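Local coordinates for protein 6-phospho-alpha-glucosidase (Merdibacter massiliensis, PDB 6VC6) that probably hydrolyses 6-phospho-alpha-glucosides, using bound NAD and a manganese ion as in other family 4 glycosidases, at residues D79-Q84 with A140-Y145; N5-G10 with A72-D77; K222-K227 with F247-M252. All coordinates share one frame; numbering follows the deposited sequence.

Starting from the N terminus, interaction 2 comes first: strand 4-9 meets the end of helix 71-75 and closes a loop of 61 residues. Interaction 1 opens right after it, pairing strand 80-83 with strand 141-144 across 55 mostly helical residues. Interaction 3 joins helices 217-227 and 248-254 over a 19-residue connection that includes helix 239-246, within the C-terminal family 4 range. The three follow in series; none nests in or crosses another. Interactions 1 and 2 touch, because strands 4-9 and 80-83 are neighbours in the same sheet, with F82 N 2.7 Å from C7 O. Interaction 3 stands apart, about 36 Å from interaction 1 centre to centre.

Interaction 1. Residues D79-Q84 with A140-Y145; sequences DFIFMQ and AWILNY. With NAD (nicotinamide-adenine-dinucleotide), chain G.
F80 to M83 run alongside W141 to N144 as neighbouring parallel strands, joined by five backbone hydrogen bonds that reach from D79 O to Y145 N. The bonds are short and fairly straight; M83 N, for instance, lies 2.9 Å from L143 O. Side chains pack tightly along both faces of the pair. On one face F82 and L143 point the same way, and ring atom CE1 of F82 sits 3.7 Å from CD1 of L143. Next to them F80 swings beside its own backbone N (chi1 -75°), which carries CD1 to 3.6 Å from CB of W141. Helices 16-25 and 318-331 close over this face. On the other face CB of I81 packs loosely against CG1 of I142, and selenomethionine M83, its chain near extended at chi2 (-157°), brings SE to 3.5 Å from CG2 of I142, under helix 113-136. N144 OD1 lies against M83 CB and bonds to S146, while ND2 goes to N168.

Looseness is confined to side chains. Although F80 grips CB of W141, its ring and the five-membered ring of W141, nearly parallel, are slid so far apart, 5.9 Å between centroids, that they hardly overlap. D79 is the partly exposed end, its OD2 hydrogen-bonded to N5 N. Toward NAD the backbone pairing continues to Y145 N, but side-chain packing thins out, Q84 CB and Y145 CB being 4.5 Å apart. Y145 O takes a bond from the nicotinamide amide, NAD N7N, at 2.9 Å (169° at the hydrogen), while Q84 OE1 bonds to T16 and Y145 OH to H319 O. A dinucleotide bound across the carboxyl ends of parallel strands is the hallmark of the Rossmann fold, here pairing its fourth and fifth strands.

Interaction 2. Residues N5-G10 with A72-D77; sequences NVCIVG and AEAYKD
The first strand of the Rossmann domain, which leads to G10 in the glycine-rich turn under NAD, packs here against the short helix of the connection that runs from strand 64-68 to strand 80-83. C7, halfway along strand 4-9, makes the central contact. With its sulfur anti to the backbone N (chi1 167°), SG reaches 3.9 Å from CB of A74 and 3.8 Å from CE1 of Y75, while CB of C7 rests on A74 O. SG lies near the plane of the tyrosine ring, 5.0 Å from its centroid, so this is a sulfur-aromatic contact at the edge rather than over a face. Further up the strand V9 crosses Y75 at about a right angle, and its CG2 methyl meets the same edge, 3.7 Å from CE1. F38 meets the Y75 ring as well, and S129 and I133 of helix 113-136 touch it.

At the other end, beyond the helix, the grip turns polar. N5 ND2 donates to D77 O over 3.0 Å, fairly straight at 161°, and the acceptor lies close to the amide plane. D77 adopts left-handed backbone angles just beyond the helix, and its carbonyl faces N5. The D77 carboxylate lies next to the amide too, with its plane steeply inclined to it.

The chemistry thus splits along the strand: sulfur, methyl and ring edge hold the buried half without any charge, whereas the N5 amide, bonded to the D77 carbonyl and with the D77 carboxylate close by, holds the connection where it becomes exposed.

Interaction 3. Residues K222-K227 with F247-M252; sequences KIIKEK and FVQTMM
I224 and Q249 slide past each other in opposite directions, each reaching toward the helix that carries the other. The helices 222-227 and 248-252 cross at 122° with their axes 9.4 Å apart, and I224 points toward helix 248-252. Its two branches part there. CG2, anti to the backbone N, lies 3.8 Å from Q249 CA and also touches Q249 CB, so it leans on the base of the glutamine. CD1, at the end of the other branch, reaches 3.8 Å from SE of selenomethionine M252. That chain meets the isoleucine at roughly a right angle. M252 in turn touches L259 and P260 of the strand 259-260.

Q249 goes the other way. A chi1 of -174° turns its chain away from its own backbone N, and the chain stays extended, carrying the amide past the I224 side chain to the main-chain carbonyl of I224 itself. NE2 stops 2.8 Å from I224 O, but the N-H points well off line (126° at the hydrogen), so the hydrogen bond is weak. K225 O is also close, 3.1 Å from NE2. The aliphatic part of Q249 is used as well, with its CG 4.1 Å from CG2 of I224.

F229 touches both I224 and V248, and L183 of helix 172-184 adds to the cover of I224. Isoleucine and selenomethionine thus make the buried apolar half of the crossing, while the partly exposed glutamine adds a weak, bent bond to the I224 carbonyl; shape and burial probably hold these helices more than polar bonding does.

Interaction 1. Residues D79-Q84 with A140-Y145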
loop_
_atom_site.group_PDB
_atom_site.type_symbol
_atom_site.label_atom_id
_atom_site.label_comp_id
_atom_site.label_asym_id
_atom_site.label_seq_id
_atom_site.Cartn_x
_atom_site.Cartn_y
_atom_site.Cartn_z
ATOM N N ASP A 79 -17.145 0.089 -13.583
ATOM C CA ASP A 79 -16.248 -0.950 -14.072
ATOM C C ASP A 79 -15.041 -1.137 -13.163
ATOM O O ASP A 79 -14.569 -2.264 -12.982
ATOM C CB ASP A 79 -15.777 -0.620 -15.492
ATOM C CG ASP A 79 -16.915 -0.585 -16.493
ATOM O OD1 ASP A 79 -17.617 -1.609 -16.633
ATOM O OD2 ASP A 79 -17.105 0.466 -17.139
ATOM N N PHE A 80 -14.536 -0.050 -12.582
ATOM C CA PHE A 80 -13.363 -0.098 -11.723
ATOM C C PHE A 80 -13.589 0.779 -10.502
ATOM O O PHE A 80 -14.145 1.876 -10.608
ATOM C CB PHE A 80 -12.105 0.368 -12.465
ATOM C CG PHE A 80 -11.563 -0.641 -13.434
ATOM C CD1 PHE A 80 -10.715 -1.649 -13.002
ATOM C CD2 PHE A 80 -11.898 -0.582 -14.776
ATOM C CE1 PHE A 80 -10.213 -2.579 -13.892
ATOM C CE2 PHE A 80 -11.398 -1.510 -15.670
ATOM C CZ PHE A 80 -10.555 -2.509 -15.226
ATOM N N ILE A 81 -13.150 0.289 -9.345
ATOM C CA ILE A 81 -13.180 1.043 -8.098
ATOM C C ILE A 81 -11.748 1.166 -7.597
ATOM O O ILE A 81 -11.110 0.155 -7.277
ATOM C CB ILE A 81 -14.074 0.377 -7.041
ATOM C CG1 ILE A 81 -15.473 0.117 -7.603
ATOM C CG2 ILE A 81 -14.152 1.243 -5.793
ATOM C CD1 ILE A 81 -16.256 1.375 -7.904
ATOM N N PHE A 82 -11.244 2.396 -7.538
ATOM C CA PHE A 82 -9.913 2.682 -7.011
ATOM C C PHE A 82 -10.068 3.074 -5.545
ATOM O O PHE A 82 -10.635 4.126 -5.235
ATOM C CB PHE A 82 -9.229 3.797 -7.803
ATOM C CG PHE A 82 -8.833 3.411 -9.206
ATOM C CD1 PHE A 82 -9.116 2.153 -9.714
ATOM C CD2 PHE A 82 -8.172 4.319 -10.019
ATOM C CE1 PHE A 82 -8.751 1.809 -11.004
ATOM C CE2 PHE A 82 -7.803 3.982 -11.309
ATOM C CZ PHE A 82 -8.093 2.725 -11.801
HETATM N N MSE A 83 -9.565 2.234 -4.647
HETATM C CA MSE A 83 -9.712 2.485 -3.216
HETATM C C MSE A 83 -8.414 2.982 -2.585
HETATM O O MSE A 83 -7.388 2.303 -2.642
HETATM C CB MSE A 83 -10.191 1.220 -2.500
HETATM C CG MSE A 83 -11.294 0.475 -3.230
HETATM SE SE MSE A 83 -12.350 -0.653 -2.041
HETATM C CE MSE A 83 -13.306 0.741 -1.079
ATOM N N GLN A 84 -8.465 4.167 -1.982
ATOM C CA GLN A 84 -7.312 4.753 -1.305
ATOM C C GLN A 84 -7.766 5.509 -0.059
ATOM O O GLN A 84 -7.383 6.655 0.184
ATOM C CB GLN A 84 -6.519 5.658 -2.249
ATOM C CG GLN A 84 -7.327 6.767 -2.909
ATOM C CD GLN A 84 -6.453 7.733 -3.684
ATOM O OE1 GLN A 84 -6.910 8.787 -4.127
ATOM N NE2 GLN A 84 -5.184 7.376 -3.851
ATOM N N ALA A 140 -17.756 -5.159 -10.517
ATOM C CA ALA A 140 -16.710 -4.170 -10.731
ATOM C C ALA A 140 -15.388 -4.677 -10.172
ATOM O O ALA A 140 -15.349 -5.352 -9.139
ATOM C CB ALA A 140 -17.085 -2.843 -10.071
ATOM N N TRP A 141 -14.299 -4.360 -10.867
ATOM C CA TRP A 141 -12.967 -4.708 -10.389
ATOM C C TRP A 141 -12.546 -3.715 -9.314
ATOM O O TRP A 141 -12.509 -2.503 -9.560
ATOM C CB TRP A 141 -11.966 -4.718 -11.541
ATOM C CG TRP A 141 -11.647 -6.093 -12.046
ATOM C CD1 TRP A 141 -12.076 -6.657 -13.211
ATOM C CD2 TRP A 141 -10.834 -7.079 -11.398
ATOM N NE1 TRP A 141 -11.580 -7.932 -13.331
ATOM C CE2 TRP A 141 -10.814 -8.216 -12.231
ATOM C CE3 TRP A 141 -10.121 -7.112 -10.195
ATOM C CZ2 TRP A 141 -10.110 -9.372 -11.900
ATOM C CZ3 TRP A 141 -9.421 -8.261 -9.869
ATOM C CH2 TRP A 141 -9.422 -9.375 -10.718
ATOM N N ILE A 142 -12.232 -4.221 -8.128
ATOM C CA ILE A 142 -11.853 -3.392 -6.992
ATOM C C ILE A 142 -10.338 -3.456 -6.850
ATOM O O ILE A 142 -9.780 -4.495 -6.479
ATOM C CB ILE A 142 -12.559 -3.840 -5.705
ATOM C CG1 ILE A 142 -14.056 -3.530 -5.790
ATOM C CG2 ILE A 142 -11.940 -3.166 -4.495
ATOM C CD1 ILE A 142 -14.864 -4.097 -4.644
ATOM N N LEU A 143 -9.670 -2.347 -7.158
ATOM C CA LEU A 143 -8.228 -2.215 -6.992
ATOM C C LEU A 143 -7.968 -1.384 -5.743
ATOM O O LEU A 143 -8.382 -0.221 -5.672
ATOM C CB LEU A 143 -7.592 -1.564 -8.222
ATOM C CG LEU A 143 -7.997 -2.135 -9.583
ATOM C CD1 LEU A 143 -7.175 -1.506 -10.697
ATOM C CD2 LEU A 143 -7.852 -3.649 -9.599
ATOM N N ASN A 144 -7.286 -1.973 -4.766
ATOM C CA ASN A 144 -7.165 -1.387 -3.437
ATOM C C ASN A 144 -5.720 -0.999 -3.151
ATOM O O ASN A 144 -4.819 -1.843 -3.216
ATOM C CB ASN A 144 -7.670 -2.357 -2.369
ATOM C CG ASN A 144 -7.501 -1.810 -0.969
ATOM O OD1 ASN A 144 -7.997 -0.730 -0.652
ATOM N ND2 ASN A 144 -6.796 -2.552 -0.123
ATOM N N TYR A 145 -5.501 0.233 -2.753
ATOM C CA TYR A 145 -4.217 0.681 -2.289
ATOM C C TYR A 145 -4.256 0.795 -0.767
ATOM O O TYR A 145 -3.229 0.863 -0.130
ATOM C CB TYR A 145 -3.951 2.060 -2.857
ATOM C CG TYR A 145 -2.897 2.174 -3.915
ATOM C CD1 TYR A 145 -2.973 3.157 -4.864
ATOM C CD2 TYR A 145 -1.817 1.335 -3.943
ATOM C CE1 TYR A 145 -2.008 3.302 -5.823
ATOM C CE2 TYR A 145 -0.848 1.466 -4.903
ATOM C CZ TYR A 145 -0.953 2.456 -5.838
ATOM O OH TYR A 145 -0.003 2.600 -6.794
HETATM P PA NAD G . -5.349 10.923 3.494
HETATM O O1A NAD G . -4.755 12.140 2.825
HETATM O O2A NAD G . -5.842 11.010 4.918
HETATM O O5B NAD G . -6.556 10.379 2.581
HETATM C C5B NAD G . -7.504 9.458 3.110
HETATM C C4B NAD G . -8.890 9.804 2.592
HETATM O O4B NAD G . -9.760 8.680 2.742
HETATM C C3B NAD G . -9.486 10.952 3.391
HETATM O O3B NAD G . -9.949 11.966 2.496
HETATM C C2B NAD G . -10.664 10.353 4.128
HETATM O O2B NAD G . -11.763 11.267 4.154
HETATM C C1B NAD G . -10.995 9.118 3.310
HETATM N N9A NAD G . -11.618 8.056 4.137
HETATM C C8A NAD G . -11.252 7.673 5.375
HETATM N N7A NAD G . -12.054 6.676 5.832
HETATM C C5A NAD G . -12.960 6.413 4.872
HETATM C C6A NAD G . -14.100 5.482 4.694
HETATM N N6A NAD G . -14.444 4.601 5.665
HETATM N N1A NAD G . -14.786 5.540 3.531
HETATM C C2A NAD G . -14.457 6.408 2.555
HETATM N N3A NAD G . -13.439 7.280 2.649
HETATM C C4A NAD G . -12.671 7.331 3.761
HETATM O O3 NAD G . -4.304 9.703 3.397
HETATM P PN NAD G . -3.150 9.634 2.280
HETATM O O1N NAD G . -1.833 9.986 2.933
HETATM O O2N NAD G . -3.604 10.355 1.033
HETATM O O5D NAD G . -3.155 8.055 1.982
HETATM C C5D NAD G . -4.156 7.488 1.141
HETATM C C4D NAD G . -4.119 5.976 1.306
HETATM O O4D NAD G . -3.297 5.393 0.292
HETATM C C3D NAD G . -3.509 5.600 2.648
HETATM O O3D NAD G . -4.328 4.608 3.270
HETATM C C2D NAD G . -2.176 4.977 2.302
HETATM O O2D NAD G . -1.836 3.937 3.219
HETATM C C1D NAD G . -2.445 4.430 0.912
HETATM N N1N NAD G . -1.218 4.198 0.154
HETATM C C2N NAD G . -0.919 2.931 -0.134
HETATM C C3N NAD G . 0.221 2.609 -0.849
HETATM C C7N NAD G . 0.510 1.168 -1.141
HETATM O O7N NAD G . 1.613 0.849 -1.553
HETATM N N7N NAD G . -0.451 0.271 -0.926
HETATM C C4N NAD G . 1.057 3.629 -1.285
HETATM C C5N NAD G . 0.727 4.943 -0.970
HETATM C C6N NAD G . -0.433 5.207 -0.247
#

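Interaction 2. Residues N5-G10 with A72-D77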
loop_
_atom_site.group_PDB
_atom_site.type_symbol
_atom_site.label_atom_id
_atom_site.label_comp_id
_atom_site.label_asym_id
_atom_site.label_seq_id
_atom_site.Cartn_x
_atom_site.Cartn_y
_atom_site.Cartn_z
ATOM N N ASN A 5 -16.153 3.315 -16.640
ATOM C CA ASN A 5 -16.606 4.109 -15.506
ATOM C C ASN A 5 -15.752 3.771 -14.292
ATOM O O ASN A 5 -15.600 2.596 -13.942
ATOM C CB ASN A 5 -18.083 3.844 -15.204
ATOM C CG ASN A 5 -18.996 4.269 -16.337
ATOM O OD1 ASN A 5 -18.628 5.093 -17.173
ATOM N ND2 ASN A 5 -20.198 3.705 -16.369
ATOM N N VAL A 6 -15.196 4.799 -13.654
ATOM C CA VAL A 6 -14.254 4.631 -12.554
ATOM C C VAL A 6 -14.747 5.427 -11.355
ATOM O O VAL A 6 -15.271 6.535 -11.506
ATOM C CB VAL A 6 -12.832 5.077 -12.958
ATOM C CG1 VAL A 6 -11.858 4.910 -11.799
ATOM C CG2 VAL A 6 -12.355 4.300 -14.175
ATOM N N CYS A 7 -14.585 4.857 -10.162
ATOM C CA CYS A 7 -14.876 5.552 -8.915
ATOM C C CYS A 7 -13.673 5.443 -7.992
ATOM O O CYS A 7 -13.139 4.347 -7.790
ATOM C CB CYS A 7 -16.121 4.983 -8.227
ATOM S SG CYS A 7 -16.322 5.533 -6.513
ATOM N N ILE A 8 -13.248 6.575 -7.441
ATOM C CA ILE A 8 -12.156 6.620 -6.477
ATOM C C ILE A 8 -12.760 6.709 -5.083
ATOM O O ILE A 8 -13.458 7.679 -4.761
ATOM C CB ILE A 8 -11.211 7.802 -6.744
ATOM C CG1 ILE A 8 -10.438 7.591 -8.046
ATOM C CG2 ILE A 8 -10.250 7.989 -5.577
ATOM C CD1 ILE A 8 -9.555 8.761 -8.425
ATOM N N VAL A 9 -12.503 5.699 -4.259
ATOM C CA VAL A 9 -12.926 5.712 -2.863
ATOM C C VAL A 9 -11.831 6.383 -2.047
ATOM O O VAL A 9 -10.692 5.902 -2.002
ATOM C CB VAL A 9 -13.211 4.294 -2.349
ATOM C CG1 VAL A 9 -13.443 4.321 -0.847
ATOM C CG2 VAL A 9 -14.416 3.706 -3.065
ATOM N N GLY A 10 -12.174 7.492 -1.401
ATOM C CA GLY A 10 -11.182 8.317 -0.743
ATOM C C GLY A 10 -10.799 9.494 -1.615
ATOM O O GLY A 10 -9.614 9.774 -1.815
ATOM N N ALA A 72 -24.718 5.419 -3.350
ATOM C CA ALA A 72 -25.498 5.041 -4.526
ATOM C C ALA A 72 -24.993 5.758 -5.772
ATOM O O ALA A 72 -24.837 5.146 -6.835
ATOM C CB ALA A 72 -26.979 5.340 -4.292
ATOM N N GLU A 73 -24.729 7.062 -5.658
ATOM C CA GLU A 73 -24.206 7.814 -6.794
ATOM C C GLU A 73 -22.824 7.324 -7.204
ATOM O O GLU A 73 -22.466 7.396 -8.386
ATOM C CB GLU A 73 -24.145 9.304 -6.457
ATOM C CG GLU A 73 -25.489 10.006 -6.419
ATOM C CD GLU A 73 -25.350 11.502 -6.210
ATOM O OE1 GLU A 73 -24.203 11.995 -6.191
ATOM O OE2 GLU A 73 -26.386 12.184 -6.064
ATOM N N ALA A 74 -22.040 6.819 -6.251
ATOM C CA ALA A 74 -20.647 6.495 -6.531
ATOM C C ALA A 74 -20.486 5.112 -7.151
ATOM O O ALA A 74 -19.707 4.943 -8.095
ATOM C CB ALA A 74 -19.821 6.595 -5.248
ATOM N N TYR A 75 -21.215 4.118 -6.648
ATOM C CA TYR A 75 -20.932 2.721 -6.953
ATOM C C TYR A 75 -21.852 2.121 -8.009
ATOM O O TYR A 75 -21.673 0.953 -8.368
ATOM C CB TYR A 75 -21.013 1.884 -5.672
ATOM C CG TYR A 75 -20.114 2.378 -4.560
ATOM C CD1 TYR A 75 -18.885 2.961 -4.840
ATOM C CD2 TYR A 75 -20.496 2.261 -3.229
ATOM C CE1 TYR A 75 -18.061 3.414 -3.827
ATOM C CE2 TYR A 75 -19.678 2.710 -2.209
ATOM C CZ TYR A 75 -18.462 3.286 -2.514
ATOM O OH TYR A 75 -17.644 3.735 -1.502
ATOM N N LYS A 76 -22.821 2.874 -8.518
ATOM C CA LYS A 76 -23.763 2.324 -9.485
ATOM C C LYS A 76 -23.145 2.296 -10.877
ATOM O O LYS A 76 -22.625 3.310 -11.357
ATOM C CB LYS A 76 -25.057 3.137 -9.493
ATOM C CG LYS A 76 -26.132 2.584 -8.573
ATOM C CD LYS A 76 -27.525 2.903 -9.089
ATOM C CE LYS A 76 -28.013 4.241 -8.564
ATOM N NZ LYS A 76 -28.388 4.166 -7.125
ATOM N N ASP A 77 -23.203 1.129 -11.521
ATOM C CA ASP A 77 -22.733 0.936 -12.894
ATOM C C ASP A 77 -21.267 1.352 -13.041
ATOM O O ASP A 77 -20.911 2.225 -13.836
ATOM C CB ASP A 77 -23.627 1.690 -13.885
ATOM C CG ASP A 77 -23.368 1.291 -15.326
ATOM O OD1 ASP A 77 -22.908 2.148 -16.108
ATOM O OD2 ASP A 77 -23.623 0.119 -15.676
#

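Interaction 3. Residues K222-K227 with F247-M252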
loop_
_atom_site.group_PDB
_atom_site.type_symbol
_atom_site.label_atom_id
_atom_site.label_comp_id
_atom_site.label_asym_id
_atom_site.label_seq_id
_atom_site.Cartn_x
_atom_site.Cartn_y
_atom_site.Cartn_z
ATOM N N LYS A 222 27.097 -4.436 -6.365
ATOM C CA LYS A 222 28.417 -3.829 -6.493
ATOM C C LYS A 222 28.330 -2.308 -6.456
ATOM O O LYS A 222 29.098 -1.650 -5.745
ATOM C CB LYS A 222 29.090 -4.300 -7.783
ATOM C CG LYS A 222 30.537 -3.858 -7.917
ATOM C CD LYS A 222 30.786 -3.159 -9.243
ATOM C CE LYS A 222 30.797 -4.148 -10.396
ATOM N NZ LYS A 222 31.472 -3.587 -11.599
ATOM N N ILE A 223 27.396 -1.731 -7.217
ATOM C CA ILE A 223 27.257 -0.279 -7.236
ATOM C C ILE A 223 26.705 0.230 -5.909
ATOM O O ILE A 223 27.068 1.322 -5.455
ATOM C CB ILE A 223 26.383 0.155 -8.430
ATOM C CG1 ILE A 223 27.117 -0.104 -9.746
ATOM C CG2 ILE A 223 26.023 1.628 -8.338
ATOM C CD1 ILE A 223 26.374 -1.007 -10.694
ATOM N N ILE A 224 25.842 -0.553 -5.255
ATOM C CA ILE A 224 25.303 -0.147 -3.957
ATOM C C ILE A 224 26.419 -0.036 -2.926
ATOM O O ILE A 224 26.444 0.896 -2.112
ATOM C CB ILE A 224 24.207 -1.130 -3.502
ATOM C CG1 ILE A 224 22.918 -0.888 -4.284
ATOM C CG2 ILE A 224 23.943 -0.994 -2.010
ATOM C CD1 ILE A 224 21.768 -1.777 -3.868
ATOM N N LYS A 225 27.366 -0.977 -2.951
ATOM C CA LYS A 225 28.451 -0.961 -1.974
ATOM C C LYS A 225 29.351 0.257 -2.144
ATOM O O LYS A 225 29.889 0.771 -1.157
ATOM C CB LYS A 225 29.272 -2.247 -2.084
ATOM C CG LYS A 225 30.324 -2.413 -0.998
ATOM C CD LYS A 225 31.377 -3.434 -1.398
ATOM C CE LYS A 225 32.094 -3.997 -0.182
ATOM N NZ LYS A 225 32.835 -5.249 -0.502
ATOM N N GLU A 226 29.518 0.741 -3.375
ATOM C CA GLU A 226 30.443 1.835 -3.646
ATOM C C GLU A 226 29.770 3.198 -3.744
ATOM O O GLU A 226 30.403 4.208 -3.420
ATOM C CB GLU A 226 31.220 1.566 -4.940
ATOM C CG GLU A 226 30.352 1.353 -6.170
ATOM C CD GLU A 226 31.140 0.822 -7.354
ATOM O OE1 GLU A 226 32.266 0.323 -7.143
ATOM O OE2 GLU A 226 30.635 0.901 -8.493
ATOM N N LYS A 227 28.509 3.259 -4.175
ATOM C CA LYS A 227 27.824 4.532 -4.339
ATOM C C LYS A 227 26.624 4.710 -3.419
ATOM O O LYS A 227 26.330 5.847 -3.032
ATOM C CB LYS A 227 27.373 4.707 -5.801
ATOM C CG LYS A 227 26.523 5.940 -6.078
ATOM C CD LYS A 227 26.283 6.128 -7.569
ATOM C CE LYS A 227 24.900 5.647 -7.973
ATOM N NZ LYS A 227 24.932 4.871 -9.244
ATOM N N PHE A 247 19.604 3.070 3.735
ATOM C CA PHE A 247 19.887 1.997 4.681
ATOM C C PHE A 247 20.007 0.632 4.013
ATOM O O PHE A 247 20.494 -0.307 4.651
ATOM C CB PHE A 247 18.799 1.958 5.755
ATOM C CG PHE A 247 19.152 1.118 6.948
ATOM C CD1 PHE A 247 20.071 1.566 7.881
ATOM C CD2 PHE A 247 18.559 -0.120 7.138
ATOM C CE1 PHE A 247 20.396 0.794 8.981
ATOM C CE2 PHE A 247 18.880 -0.895 8.235
ATOM C CZ PHE A 247 19.799 -0.438 9.158
ATOM N N VAL A 248 19.579 0.499 2.754
ATOM C CA VAL A 248 19.698 -0.797 2.092
ATOM C C VAL A 248 21.163 -1.169 1.893
ATOM O O VAL A 248 21.515 -2.356 1.875
ATOM C CB VAL A 248 18.923 -0.781 0.759
ATOM C CG1 VAL A 248 17.441 -0.519 0.991
ATOM C CG2 VAL A 248 19.504 0.269 -0.175
ATOM N N GLN A 249 22.063 -0.182 1.823
ATOM C CA GLN A 249 23.489 -0.481 1.727
ATOM C C GLN A 249 23.966 -1.288 2.928
ATOM O O GLN A 249 24.717 -2.259 2.774
ATOM C CB GLN A 249 24.287 0.816 1.599
ATOM C CG GLN A 249 25.772 0.613 1.345
ATOM C CD GLN A 249 26.529 1.922 1.231
ATOM O OE1 GLN A 249 26.333 2.838 2.030
ATOM N NE2 GLN A 249 27.399 2.017 0.233
ATOM N N THR A 250 23.541 -0.904 4.133
ATOM C CA THR A 250 23.893 -1.669 5.327
ATOM C C THR A 250 23.277 -3.061 5.281
ATOM O O THR A 250 23.945 -4.061 5.574
ATOM C CB THR A 250 23.435 -0.922 6.581
ATOM O OG1 THR A 250 24.172 0.301 6.712
ATOM C CG2 THR A 250 23.651 -1.775 7.824
HETATM N N MSE A 251 22.005 -3.143 4.906
HETATM C CA MSE A 251 21.268 -4.400 4.874
HETATM C C MSE A 251 21.889 -5.408 3.910
HETATM O O MSE A 251 21.916 -6.608 4.185
HETATM C CB MSE A 251 19.811 -4.134 4.489
HETATM C CG MSE A 251 18.821 -5.182 4.967
HETATM SE SE MSE A 251 17.093 -4.397 5.437
HETATM C CE MSE A 251 17.043 -2.940 4.145
HETATM N N MSE A 252 22.391 -4.912 2.784
HETATM C CA MSE A 252 22.952 -5.775 1.750
HETATM C C MSE A 252 24.370 -6.229 2.084
HETATM O O MSE A 252 24.887 -7.165 1.478
HETATM C CB MSE A 252 22.937 -5.064 0.398
HETATM C CG MSE A 252 21.542 -4.862 -0.167
HETATM SE SE MSE A 252 21.473 -5.138 -2.093
HETATM C CE MSE A 252 21.525 -7.085 -2.122
#